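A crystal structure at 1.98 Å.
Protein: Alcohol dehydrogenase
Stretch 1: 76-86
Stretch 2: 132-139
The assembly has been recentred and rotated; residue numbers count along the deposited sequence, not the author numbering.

Stretch 1 (76-86) SRVRKFKPGDR
Stretch 2 132-139: PESFTYKL

Segments far apart in sequence often join through a few side chains that reach for backbone, and residues 76-86 and 132-139 of this alcohol dehydrogenase, burying 600 Å² between them, are an instructive case. The first stretch is irregular up to Arg 86; the second passes from a 3-10 segment at 133-134 into a strand at 136-138. Their CA atoms approach to 6.7 Å at Val 78 and Glu 133 and to 5.8 Å at Arg 86 and Leu 139.

At the first end, Glu 133 (phi/psi -56/-30) points toward its partner. With chi1 between wells at 144° and chi2 t, its carboxylate accepts a hydrogen bond from backbone, Lys 80 N to Glu 133 OE2 at 3.3 Å. Lys 80 (m, t, p, t) returns along the same residue, its NZ donating to Glu 133 O at 3.2 Å; a water accepts from Lys 80 NZ (2.9 Å) and donates to Thr 136 O (2.8 Å).

Phe 81, buried between these ends, has phi/psi -129/159, chi1 m and chi2 -81°. Thr 136, chi1 m, lays CG2 over one ring face, 4.1 Å from the centroid, while its OG1 donates to Pro 132 O at 3.1 Å; one small residue thus supplies both methyl and hydroxyl. Glu 133 O and Lys 138 N lie at the ring edge.

A type II turn, Lys 82 to Asp 85, follows, with Gly 84 at phi/psi 107/-13, where a CB would jam against the preceding carbonyl. Asp 85, chi1 m, binds Lys 82 N through OD2 (2.7 Å) and Lys 82 NZ through OD1 (2.7 Å); OD1 also forms a long salt bridge to Lys 138 NZ (3.8 Å), reached with chi angles t, p, t, t.

Leu 139 N closes the junction, donating almost linearly to Arg 86 O at 2.9 Å.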

# COMPACT_ATOMS: atom_id res chain seq x y z
N SER A 76 -5.77 5.92 29.29
CA SER A 76 -6.63 5.55 30.41
C SER A 76 -8.01 5.05 30.00
O SER A 76 -8.70 4.46 30.83
CB SER A 76 -6.77 6.74 31.37
OG SER A 76 -7.46 7.81 30.75
N ARG A 77 -8.44 5.28 28.76
CA ARG A 77 -9.75 4.81 28.32
C ARG A 77 -9.66 3.71 27.27
O ARG A 77 -10.67 3.38 26.64
CB ARG A 77 -10.58 5.98 27.79
CG ARG A 77 -12.07 5.87 28.12
CD ARG A 77 -12.86 7.06 27.61
NE ARG A 77 -12.64 7.31 26.19
CZ ARG A 77 -13.30 6.69 25.21
NH1 ARG A 77 -14.22 5.78 25.50
NH2 ARG A 77 -13.03 6.97 23.95
N VAL A 78 -8.47 3.14 27.07
CA VAL A 78 -8.29 2.06 26.09
C VAL A 78 -8.60 0.73 26.77
O VAL A 78 -8.00 0.39 27.79
CB VAL A 78 -6.86 2.07 25.52
CG1 VAL A 78 -6.61 0.79 24.74
CG2 VAL A 78 -6.65 3.28 24.65
N ARG A 79 -9.54 -0.01 26.19
CA ARG A 79 -9.89 -1.35 26.66
C ARG A 79 -9.58 -2.44 25.65
O ARG A 79 -9.36 -3.59 26.05
CB ARG A 79 -11.38 -1.42 27.01
CG ARG A 79 -11.78 -0.56 28.20
CD ARG A 79 -11.21 -1.10 29.50
NE ARG A 79 -10.17 -0.24 30.04
CZ ARG A 79 -10.40 0.75 30.90
NH1 ARG A 79 -11.63 1.01 31.30
NH2 ARG A 79 -9.39 1.49 31.34
N LYS A 80 -9.55 -2.12 24.36
CA LYS A 80 -9.31 -3.12 23.33
C LYS A 80 -7.93 -3.74 23.44
O LYS A 80 -7.73 -4.89 23.04
CB LYS A 80 -9.50 -2.51 21.94
CG LYS A 80 -10.94 -2.30 21.51
CD LYS A 80 -11.05 -1.36 20.31
CE LYS A 80 -10.39 -1.94 19.07
NZ LYS A 80 -10.52 -1.03 17.89
N PHE A 81 -6.96 -3.00 23.97
CA PHE A 81 -5.57 -3.42 23.93
C PHE A 81 -4.95 -3.35 25.32
O PHE A 81 -5.46 -2.66 26.21
CB PHE A 81 -4.77 -2.55 22.94
CG PHE A 81 -5.32 -2.59 21.53
CD1 PHE A 81 -5.01 -3.65 20.69
CD2 PHE A 81 -6.15 -1.60 21.06
CE1 PHE A 81 -5.51 -3.71 19.40
CE2 PHE A 81 -6.66 -1.65 19.77
CZ PHE A 81 -6.35 -2.70 18.94
N LYS A 82 -3.86 -4.08 25.49
CA LYS A 82 -3.13 -4.16 26.74
C LYS A 82 -1.64 -4.26 26.43
O LYS A 82 -1.27 -4.59 25.30
CB LYS A 82 -3.58 -5.36 27.59
CG LYS A 82 -3.75 -6.67 26.81
CD LYS A 82 -3.86 -7.86 27.76
CE LYS A 82 -4.53 -9.05 27.09
NZ LYS A 82 -3.95 -9.36 25.75
N PRO A 83 -0.78 -3.95 27.39
CA PRO A 83 0.66 -4.12 27.16
C PRO A 83 1.01 -5.56 26.81
O PRO A 83 0.63 -6.50 27.52
CB PRO A 83 1.28 -3.69 28.49
CG PRO A 83 0.30 -2.72 29.06
CD PRO A 83 -1.06 -3.24 28.65
N GLY A 84 1.74 -5.73 25.71
CA GLY A 84 2.14 -7.04 25.24
C GLY A 84 1.40 -7.50 24.00
O GLY A 84 1.83 -8.48 23.38
N ASP A 85 0.31 -6.83 23.64
CA ASP A 85 -0.40 -7.15 22.41
C ASP A 85 0.46 -6.77 21.21
O ASP A 85 1.02 -5.68 21.16
CB ASP A 85 -1.72 -6.39 22.35
CG ASP A 85 -2.70 -6.83 23.41
OD1 ASP A 85 -2.49 -7.92 23.98
OD2 ASP A 85 -3.69 -6.11 23.65
N ARG A 86 0.56 -7.69 20.25
CA ARG A 86 1.16 -7.38 18.96
C ARG A 86 0.08 -6.86 18.04
O ARG A 86 -0.98 -7.48 17.90
CB ARG A 86 1.84 -8.61 18.37
CG ARG A 86 2.86 -9.25 19.31
CD ARG A 86 3.47 -10.52 18.72
NE ARG A 86 2.44 -11.49 18.33
CZ ARG A 86 2.07 -11.71 17.07
NH1 ARG A 86 2.64 -11.05 16.08
NH2 ARG A 86 1.12 -12.60 16.81
N PRO A 132 -4.28 6.09 17.73
CA PRO A 132 -5.61 5.87 18.30
C PRO A 132 -5.97 4.39 18.29
O PRO A 132 -5.74 3.68 17.31
CB PRO A 132 -6.53 6.68 17.38
CG PRO A 132 -5.64 7.63 16.65
CD PRO A 132 -4.31 6.96 16.54
N GLU A 133 -6.55 3.94 19.40
CA GLU A 133 -7.00 2.56 19.50
C GLU A 133 -7.97 2.19 18.39
O GLU A 133 -8.01 1.03 17.95
CB GLU A 133 -7.64 2.34 20.88
CG GLU A 133 -8.82 1.39 20.92
CD GLU A 133 -9.69 1.60 22.15
OE1 GLU A 133 -9.83 2.75 22.59
OE2 GLU A 133 -10.21 0.60 22.69
N SER A 134 -8.73 3.17 17.88
CA SER A 134 -9.74 2.88 16.87
C SER A 134 -9.13 2.48 15.53
O SER A 134 -9.82 1.85 14.72
CB SER A 134 -10.67 4.09 16.69
OG SER A 134 -9.93 5.28 16.49
N PHE A 135 -7.87 2.82 15.27
CA PHE A 135 -7.22 2.43 14.02
C PHE A 135 -5.97 1.59 14.29
O PHE A 135 -4.99 1.64 13.55
CB PHE A 135 -6.94 3.66 13.17
CG PHE A 135 -8.20 4.25 12.60
CD1 PHE A 135 -8.95 5.14 13.36
CD2 PHE A 135 -8.68 3.84 11.37
CE1 PHE A 135 -10.14 5.66 12.86
CE2 PHE A 135 -9.87 4.35 10.86
CZ PHE A 135 -10.60 5.26 11.62
N THR A 136 -6.04 0.81 15.36
CA THR A 136 -5.05 -0.20 15.66
C THR A 136 -5.75 -1.55 15.68
O THR A 136 -6.92 -1.65 16.07
CB THR A 136 -4.39 0.09 17.02
OG1 THR A 136 -3.73 1.36 16.95
CG2 THR A 136 -3.39 -0.99 17.41
N TYR A 137 -5.02 -2.59 15.28
CA TYR A 137 -5.61 -3.91 15.09
C TYR A 137 -4.68 -4.97 15.64
O TYR A 137 -3.49 -5.00 15.29
CB TYR A 137 -5.92 -4.17 13.61
CG TYR A 137 -6.79 -3.12 12.98
CD1 TYR A 137 -6.25 -1.93 12.50
CD2 TYR A 137 -8.17 -3.30 12.87
CE1 TYR A 137 -7.05 -0.95 11.94
CE2 TYR A 137 -8.98 -2.32 12.30
CZ TYR A 137 -8.41 -1.15 11.84
OH TYR A 137 -9.20 -0.18 11.27
N LYS A 138 -5.21 -5.86 16.47
CA LYS A 138 -4.40 -6.92 17.02
C LYS A 138 -4.09 -7.96 15.94
O LYS A 138 -4.96 -8.31 15.14
CB LYS A 138 -5.11 -7.58 18.20
CG LYS A 138 -4.70 -9.01 18.46
CD LYS A 138 -3.43 -9.03 19.27
CE LYS A 138 -3.31 -10.26 20.14
NZ LYS A 138 -2.08 -10.14 20.93
N LEU A 139 -2.87 -8.42 15.93
CA LEU A 139 -2.50 -9.45 14.97
C LEU A 139 -2.87 -10.83 15.51
O LEU A 139 -2.71 -11.09 16.70
CB LEU A 139 -1.00 -9.39 14.68
CG LEU A 139 -0.47 -8.04 14.22
CD1 LEU A 139 1.05 -8.05 14.17
CD2 LEU A 139 -1.06 -7.67 12.87
O HOH W 1 -9.39 -3.06 16.13
O HOH W 2 -1.17 -12.50 18.68